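Local coordinates for protein protease (Actinomadura keratinilytica, PDB 8C4X) that is the inhibitor I9-type propeptide of a subtilase-family (S8) protease, a precursor piece that probably assists folding of its serine endopeptidase domain and inhibits it, at residues A16-V21 with E73-I78; V27-T32 with N49-K54. All blocks are in the same frame, centred on the assembly; numbering follows the deposited sequence.

Contact 1. Residues A16-V21 with E73-I78; sequences AGQYIV and EQDAVI. Unlike the reference sequence in segment 16-21: Ala16 (reference Thr).
Ile20 and Glu73 form an antiparallel hydrogen-bonded pair, Ile20 N to Glu73 O at 2.8 Å and Glu73 N to Ile20 O at 2.9 Å, between strand segments whose directions differ by 122°. Tyr19 and Gln74 make the next, non-hydrogen-bonded pair, where the CA atoms come within 4.4 Å. Gln18 O then accepts from Asp75 N at 2.8 Å. The side chains of Gln18 and Asp75 run side by side and point the same way. With Gln18 CG anti to the backbone N (chi1 -166°), CG lies alongside Asp75 CB and OD2. Gln18 NE2 meets Asp75 OD2 on the anti side at 2.8 Å, with the carboxylate oxygen close to the amide plane. Gln18 OE1 is held by Lys54 and Gln41, which would fix the amide orientation. Ile20 CD1 packs 3.9 Å from Asp75 OD1. Tyr19 turns its ring edge to Glu73 O, and its CD1 lies 3.7 Å from Gln74 CA. Gln74 CG passes Gln18 O, and its OE1 accepts from Ala9 N. Strand 18-23 lies between strands 69-76 and 50-54 in the sheet, strand 6-7 pairs beyond 69-76, and helix 57-64 covers Tyr19 through Leu60.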
ATOM      1  N   ALA B  16       9.839  -8.089   2.594  1.00 15.00           N
ATOM      2  CA  ALA B  16      10.156  -7.701   1.227  1.00 13.24           C
ATOM      3  C   ALA B  16       8.955  -7.913   0.312  1.00 11.78           C
ATOM      4  O   ALA B  16       8.292  -8.955   0.364  1.00 15.00           O
ATOM      5  CB  ALA B  16      11.364  -8.498   0.730  1.00 17.68           C
ATOM      6  N   GLY B  17       8.661  -6.898  -0.505  1.00 14.69           N
ATOM      7  CA  GLY B  17       7.604  -6.969  -1.494  1.00 14.73           C
ATOM      8  C   GLY B  17       6.193  -6.850  -0.960  1.00 13.60           C
ATOM      9  O   GLY B  17       5.250  -7.164  -1.691  1.00 13.91           O
ATOM     10  N   GLN B  18       6.008  -6.415   0.295  1.00 11.46           N
ATOM     11  CA  GLN B  18       4.689  -6.364   0.913  1.00 14.14           C
ATOM     12  C   GLN B  18       4.480  -4.974   1.499  1.00 13.59           C
ATOM     13  O   GLN B  18       5.379  -4.450   2.168  1.00 11.14           O
ATOM     14  CB  GLN B  18       4.570  -7.447   1.993  1.00 11.96           C
ATOM     15  CG  GLN B  18       3.173  -7.725   2.465  1.00 14.36           C
ATOM     16  CD  GLN B  18       3.094  -9.039   3.216  1.00 18.59           C
ATOM     17  OE1 GLN B  18       3.127 -10.113   2.611  1.00 16.93           O
ATOM     18  NE2 GLN B  18       2.973  -8.962   4.540  1.00 16.26           N
ATOM     19  N   TYR B  19       3.299  -4.387   1.261  1.00 11.77           N
ATOM     20  CA  TYR B  19       3.086  -2.965   1.516  1.00 11.45           C
ATOM     21  C   TYR B  19       1.717  -2.706   2.125  1.00 12.35           C
ATOM     22  O   TYR B  19       0.770  -3.472   1.937  1.00 13.05           O
ATOM     23  CB  TYR B  19       3.228  -2.130   0.222  1.00 11.33           C
ATOM     24  CG  TYR B  19       4.555  -2.373  -0.431  1.00 12.51           C
ATOM     25  CD1 TYR B  19       5.676  -1.637  -0.060  1.00 13.29           C
ATOM     26  CD2 TYR B  19       4.700  -3.385  -1.365  1.00 12.52           C
ATOM     27  CE1 TYR B  19       6.916  -1.884  -0.640  1.00 15.40           C
ATOM     28  CE2 TYR B  19       5.930  -3.649  -1.948  1.00 12.80           C
ATOM     29  CZ  TYR B  19       7.028  -2.894  -1.584  1.00 13.88           C
ATOM     30  OH  TYR B  19       8.244  -3.159  -2.168  1.00 19.44           O
ATOM     31  N   ILE B  20       1.647  -1.614   2.882  1.00 11.26           N
ATOM     32  CA  ILE B  20       0.400  -1.011   3.333  1.00 11.08           C
ATOM     33  C   ILE B  20       0.202   0.269   2.534  1.00 10.61           C
ATOM     34  O   ILE B  20       1.078   1.138   2.529  1.00 12.23           O
ATOM     35  CB  ILE B  20       0.443  -0.691   4.835  1.00 10.04           C
ATOM     36  CG1 ILE B  20       0.587  -1.969   5.662  1.00 11.34           C
ATOM     37  CG2 ILE B  20      -0.787   0.094   5.266  1.00 11.25           C
ATOM     38  CD1 ILE B  20       1.045  -1.694   7.075  1.00 13.06           C
ATOM     39  N   VAL B  21      -0.963   0.406   1.903  1.00 10.36           N
ATOM     40  CA  VAL B  21      -1.264   1.541   1.036  1.00 10.28           C
ATOM     41  C   VAL B  21      -2.482   2.265   1.593  1.00 10.29           C
ATOM     42  O   VAL B  21      -3.489   1.626   1.919  1.00 12.58           O
ATOM     43  CB  VAL B  21      -1.527   1.077  -0.406  1.00 11.98           C
ATOM     44  CG1 VAL B  21      -1.846   2.279  -1.306  1.00 14.12           C
ATOM     45  CG2 VAL B  21      -0.337   0.291  -0.939  1.00 13.59           C
ATOM     46  N   GLU B  73       3.736   2.249   2.521  1.00 13.82           N
ATOM     47  CA  GLU B  73       4.667   1.898   3.580  1.00 12.63           C
ATOM     48  C   GLU B  73       5.023   0.425   3.436  1.00 10.97           C
ATOM     49  O   GLU B  73       4.131  -0.412   3.279  1.00 11.20           O
ATOM     50  CB  GLU B  73       4.017   2.184   4.941  1.00 17.78           C
ATOM     51  CG  GLU B  73       4.777   1.768   6.173  1.00 19.16           C
ATOM     52  CD  GLU B  73       3.972   2.022   7.436  1.00 17.96           C
ATOM     53  OE1 GLU B  73       3.351   3.107   7.552  1.00 13.78           O
ATOM     54  OE2 GLU B  73       3.941   1.132   8.306  1.00 15.49           O
ATOM     55  N   GLN B  74       6.306   0.090   3.508  1.00 11.04           N
ATOM     56  CA  GLN B  74       6.660  -1.323   3.523  1.00 11.19           C
ATOM     57  C   GLN B  74       6.145  -1.976   4.804  1.00 12.47           C
ATOM     58  O   GLN B  74       6.257  -1.414   5.897  1.00 11.61           O
ATOM     59  CB  GLN B  74       8.171  -1.507   3.417  1.00 11.27           C
ATOM     60  CG  GLN B  74       8.573  -2.986   3.348  1.00 12.61           C
ATOM     61  CD  GLN B  74      10.069  -3.199   3.394  1.00 13.86           C
ATOM     62  OE1 GLN B  74      10.809  -2.376   3.928  1.00 17.40           O
ATOM     63  NE2 GLN B  74      10.522  -4.314   2.835  1.00 19.06           N
ATOM     64  N   ASP B  75       5.551  -3.157   4.652  1.00  9.77           N
ATOM     65  CA  ASP B  75       5.107  -3.927   5.808  1.00 10.22           C
ATOM     66  C   ASP B  75       6.318  -4.336   6.641  1.00 10.15           C
ATOM     67  O   ASP B  75       7.428  -4.492   6.122  1.00 11.04           O
ATOM     68  CB  ASP B  75       4.322  -5.152   5.336  1.00 10.49           C
ATOM     69  CG  ASP B  75       3.292  -5.643   6.359  1.00 12.53           C
ATOM     70  OD1 ASP B  75       3.107  -5.014   7.423  1.00 10.84           O
ATOM     71  OD2 ASP B  75       2.641  -6.670   6.074  1.00 13.47           O
ATOM     72  N   ALA B  76       6.101  -4.525   7.943  1.00  9.02           N
ATOM     73  CA  ALA B  76       7.205  -4.786   8.861  1.00  9.31           C
ATOM     74  C   ALA B  76       6.785  -5.801   9.918  1.00  9.57           C
ATOM     75  O   ALA B  76       5.595  -6.043  10.144  1.00 10.28           O
ATOM     76  CB  ALA B  76       7.696  -3.481   9.525  1.00  8.67           C
ATOM     77  N   VAL B  77       7.777  -6.400  10.576  1.00 10.63           N
ATOM     78  CA  VAL B  77       7.481  -7.418  11.582  1.00 11.54           C
ATOM     79  C   VAL B  77       7.037  -6.767  12.886  1.00 14.41           C
ATOM     80  O   VAL B  77       7.435  -5.652  13.229  1.00 14.37           O
ATOM     81  CB  VAL B  77       8.682  -8.355  11.827  1.00 11.32           C
ATOM     82  CG1 VAL B  77       8.971  -9.182  10.597  1.00 14.84           C
ATOM     83  CG2 VAL B  77       9.918  -7.565  12.296  1.00 13.88           C
ATOM     84  N   ILE B  78       6.195  -7.495  13.615  1.00 11.43           N
ATOM     85  CA  ILE B  78       5.659  -7.120  14.918  1.00 12.00           C
ATOM     86  C   ILE B  78       5.815  -8.312  15.844  1.00 11.80           C
ATOM     87  O   ILE B  78       5.682  -9.463  15.416  1.00 12.76           O
ATOM     88  CB  ILE B  78       4.164  -6.728  14.848  1.00 13.12           C
ATOM     89  CG1 ILE B  78       3.951  -5.475  14.003  1.00 21.65           C
ATOM     90  CG2 ILE B  78       3.573  -6.571  16.274  1.00 17.97           C
ATOM     91  CD1 ILE B  78       3.857  -4.205  14.826  1.00 22.53           C
TER

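Contact 2. Residues V27-T32 with N49-K54; sequences VSVDST and NGFSAK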
ATOM      1  N   VAL B  27     -11.667   8.223  -1.911  1.00 21.40           N
ATOM      2  CA  VAL B  27     -11.203   7.272  -2.915  1.00 17.94           C
ATOM      3  C   VAL B  27     -11.578   5.874  -2.446  1.00 20.70           C
ATOM      4  O   VAL B  27     -11.357   5.523  -1.281  1.00 19.78           O
ATOM      5  CB  VAL B  27      -9.686   7.398  -3.127  1.00 18.38           C
ATOM      6  CG1 VAL B  27      -9.182   6.315  -4.059  1.00 16.29           C
ATOM      7  CG2 VAL B  27      -9.333   8.783  -3.667  1.00 22.23           C
ATOM      8  N   SER B  28     -12.152   5.074  -3.341  1.00 16.82           N
ATOM      9  CA  SER B  28     -12.623   3.739  -2.993  1.00 13.49           C
ATOM     10  C   SER B  28     -11.486   2.728  -3.108  1.00 16.14           C
ATOM     11  O   SER B  28     -10.888   2.577  -4.179  1.00 15.45           O
ATOM     12  CB  SER B  28     -13.779   3.318  -3.895  1.00 18.39           C
ATOM     13  OG  SER B  28     -13.929   1.916  -3.858  1.00 19.00           O
ATOM     14  N   VAL B  29     -11.206   2.027  -2.003  1.00 15.87           N
ATOM     15  CA  VAL B  29     -10.233   0.937  -2.033  1.00 14.31           C
ATOM     16  C   VAL B  29     -10.654  -0.129  -3.037  1.00 13.15           C
ATOM     17  O   VAL B  29      -9.855  -0.572  -3.869  1.00 14.91           O
ATOM     18  CB  VAL B  29     -10.046   0.352  -0.619  1.00 14.17           C
ATOM     19  CG1 VAL B  29      -9.384  -1.033  -0.674  1.00 14.66           C
ATOM     20  CG2 VAL B  29      -9.218   1.312   0.246  1.00 15.96           C
ATOM     21  N   ASP B  30     -11.915  -0.569  -2.967  1.00 14.26           N
ATOM     22  CA  ASP B  30     -12.367  -1.646  -3.841  1.00 14.95           C
ATOM     23  C   ASP B  30     -12.252  -1.253  -5.305  1.00 14.63           C
ATOM     24  O   ASP B  30     -11.842  -2.065  -6.141  1.00 16.34           O
ATOM     25  CB  ASP B  30     -13.811  -2.014  -3.516  1.00 15.69           C
ATOM     26  CG  ASP B  30     -13.954  -2.694  -2.173  1.00 20.95           C
ATOM     27  OD1 ASP B  30     -12.924  -3.106  -1.591  1.00 21.17           O
ATOM     28  OD2 ASP B  30     -15.104  -2.813  -1.699  1.00 20.34           O
ATOM     29  N   SER B  31     -12.640  -0.020  -5.639  1.00 14.73           N
ATOM     30  CA  SER B  31     -12.501   0.450  -7.014  1.00 16.40           C
ATOM     31  C   SER B  31     -11.036   0.515  -7.426  1.00 17.94           C
ATOM     32  O   SER B  31     -10.665   0.068  -8.515  1.00 16.18           O
ATOM     33  CB  SER B  31     -13.170   1.819  -7.169  1.00 19.55           C
ATOM     34  OG  SER B  31     -12.925   2.351  -8.458  1.00 25.74           O
ATOM     35  N   THR B  32     -10.185   1.063  -6.557  1.00 13.74           N
ATOM     36  CA  THR B  32      -8.788   1.274  -6.919  1.00 14.52           C
ATOM     37  C   THR B  32      -8.072  -0.041  -7.199  1.00 15.06           C
ATOM     38  O   THR B  32      -7.339  -0.163  -8.191  1.00 15.49           O
ATOM     39  CB  THR B  32      -8.070   2.043  -5.802  1.00 15.25           C
ATOM     40  OG1 THR B  32      -8.700   3.316  -5.601  1.00 17.77           O
ATOM     41  CG2 THR B  32      -6.612   2.271  -6.161  1.00 16.09           C
ATOM     42  N   ASN B  49      -8.194   4.192   5.301  1.00 13.07           N
ATOM     43  CA  ASN B  49      -8.744   4.012   3.961  1.00 13.33           C
ATOM     44  C   ASN B  49      -7.611   3.401   3.152  1.00 11.14           C
ATOM     45  O   ASN B  49      -6.774   4.109   2.604  1.00 14.17           O
ATOM     46  CB  ASN B  49      -9.215   5.335   3.370  1.00 15.05           C
ATOM     47  CG  ASN B  49     -10.049   5.145   2.121  1.00 17.07           C
ATOM     48  OD1 ASN B  49     -10.859   4.221   2.044  1.00 18.23           O
ATOM     49  ND2 ASN B  49      -9.869   6.031   1.139  1.00 15.84           N
ATOM     50  N   GLY B  50      -7.537   2.076   3.119  1.00 12.45           N
ATOM     51  CA  GLY B  50      -6.349   1.493   2.537  1.00 12.43           C
ATOM     52  C   GLY B  50      -6.431  -0.010   2.455  1.00 11.85           C
ATOM     53  O   GLY B  50      -7.491  -0.613   2.626  1.00 12.48           O
ATOM     54  N   PHE B  51      -5.275  -0.607   2.198  1.00 12.02           N
ATOM     55  CA  PHE B  51      -5.195  -2.047   2.014  1.00  9.28           C
ATOM     56  C   PHE B  51      -3.745  -2.460   2.179  1.00 11.72           C
ATOM     57  O   PHE B  51      -2.838  -1.624   2.207  1.00 11.57           O
ATOM     58  CB  PHE B  51      -5.733  -2.469   0.635  1.00 12.87           C
ATOM     59  CG  PHE B  51      -4.958  -1.892  -0.528  1.00 13.22           C
ATOM     60  CD1 PHE B  51      -5.300  -0.653  -1.065  1.00 13.95           C
ATOM     61  CD2 PHE B  51      -3.892  -2.591  -1.086  1.00 12.56           C
ATOM     62  CE1 PHE B  51      -4.586  -0.108  -2.135  1.00 14.64           C
ATOM     63  CE2 PHE B  51      -3.173  -2.062  -2.167  1.00 14.50           C
ATOM     64  CZ  PHE B  51      -3.528  -0.819  -2.696  1.00 14.72           C
ATOM     65  N   SER B  52      -3.536  -3.762   2.294  1.00 11.52           N
ATOM     66  CA  SER B  52      -2.196  -4.322   2.274  1.00 11.64           C
ATOM     67  C   SER B  52      -2.126  -5.358   1.164  1.00 11.80           C
ATOM     68  O   SER B  52      -3.131  -5.995   0.830  1.00 12.63           O
ATOM     69  CB  SER B  52      -1.803  -4.941   3.636  1.00 13.24           C
ATOM     70  OG  SER B  52      -2.668  -6.000   4.002  1.00 13.91           O
ATOM     71  N   ALA B  53      -0.939  -5.510   0.587  1.00 12.04           N
ATOM     72  CA  ALA B  53      -0.800  -6.424  -0.537  1.00 11.63           C
ATOM     73  C   ALA B  53       0.668  -6.675  -0.816  1.00 12.84           C
ATOM     74  O   ALA B  53       1.539  -5.863  -0.484  1.00 12.70           O
ATOM     75  CB  ALA B  53      -1.486  -5.873  -1.793  1.00 12.99           C
ATOM     76  N   LYS B  54       0.925  -7.820  -1.436  1.00 17.10           N
ATOM     77  CA  LYS B  54       2.195  -8.041  -2.104  1.00 13.61           C
ATOM     78  C   LYS B  54       2.176  -7.286  -3.424  1.00 14.72           C
ATOM     79  O   LYS B  54       1.175  -7.318  -4.145  1.00 19.04           O
ATOM     80  CB  LYS B  54       2.427  -9.531  -2.343  1.00 15.09           C
ATOM     81  CG  LYS B  54       2.736 -10.300  -1.066  1.00 22.10           C
ATOM     82  CD  LYS B  54       3.558 -11.542  -1.340  1.00 33.18           C
ATOM     83  CE  LYS B  54       3.833 -12.312  -0.049  1.00 37.81           C
ATOM     84  NZ  LYS B  54       4.734 -11.562   0.886  1.00 28.68           N
TER
HETATM   85  O   HOH W   1     -12.458   2.701   0.484  1.00 17.89           O
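Val29, in the first turn of helix 29-36, points its side chain at the backbone of Gly50. From CB, the branch CG2 reaches Gly50 N at 3.4 Å and Gly50 O at 3.5 Å. The other branch, CG1, touches Gly50 O and comes 4.1 Å from Phe51 CD1, obliquely to the ring. Asn49 reaches the turn before helix 29-36. Its ND2 donates to Val27 O at 2.9 Å, nearly straight at 171°, in the plane of both the amide and the carbonyl. Its OD1 accepts from a water 2.7 Å away, and that water accepts from Val29 N. An alanine at Asn49 would probably leave Val27 O without this donor and the bridging water without its acceptor, so the helix start would be less firmly tied to the strand. The N-cap is Ser28, whose OG accepts from Ser31 N at 2.9 Å. Ser28 O takes both Thr32 N and Thr32 OG1, from opposite faces of its plane. The chemistry is therefore split: polar groups tie down the helix start through Asn49 and one water, while Val29 packs against the Gly50 backbone and, through CG1, on Phe51.

Both contacts lie in the I9 propeptide domain and reach the same sheet, but on opposite sides of the chain's centre, with contact centres 14 Å apart. Contact 1 joins two strands and is partly buried, with Glu73 exposed. It is built on backbone pairing with an added amide-carboxylate bond. Contact 2 joins a helix to a strand and buries Val29 and Phe51. It is smaller, resting on one valine set against glycine backbone and a phenylalanine ring, with a single direct hydrogen bond. Strands 18-23 and 50-54 are neighbours, so the two meet: Val21 N bonds to Phe51 O. Along the chain, contact 2 is nested inside the loop that contact 1 closes.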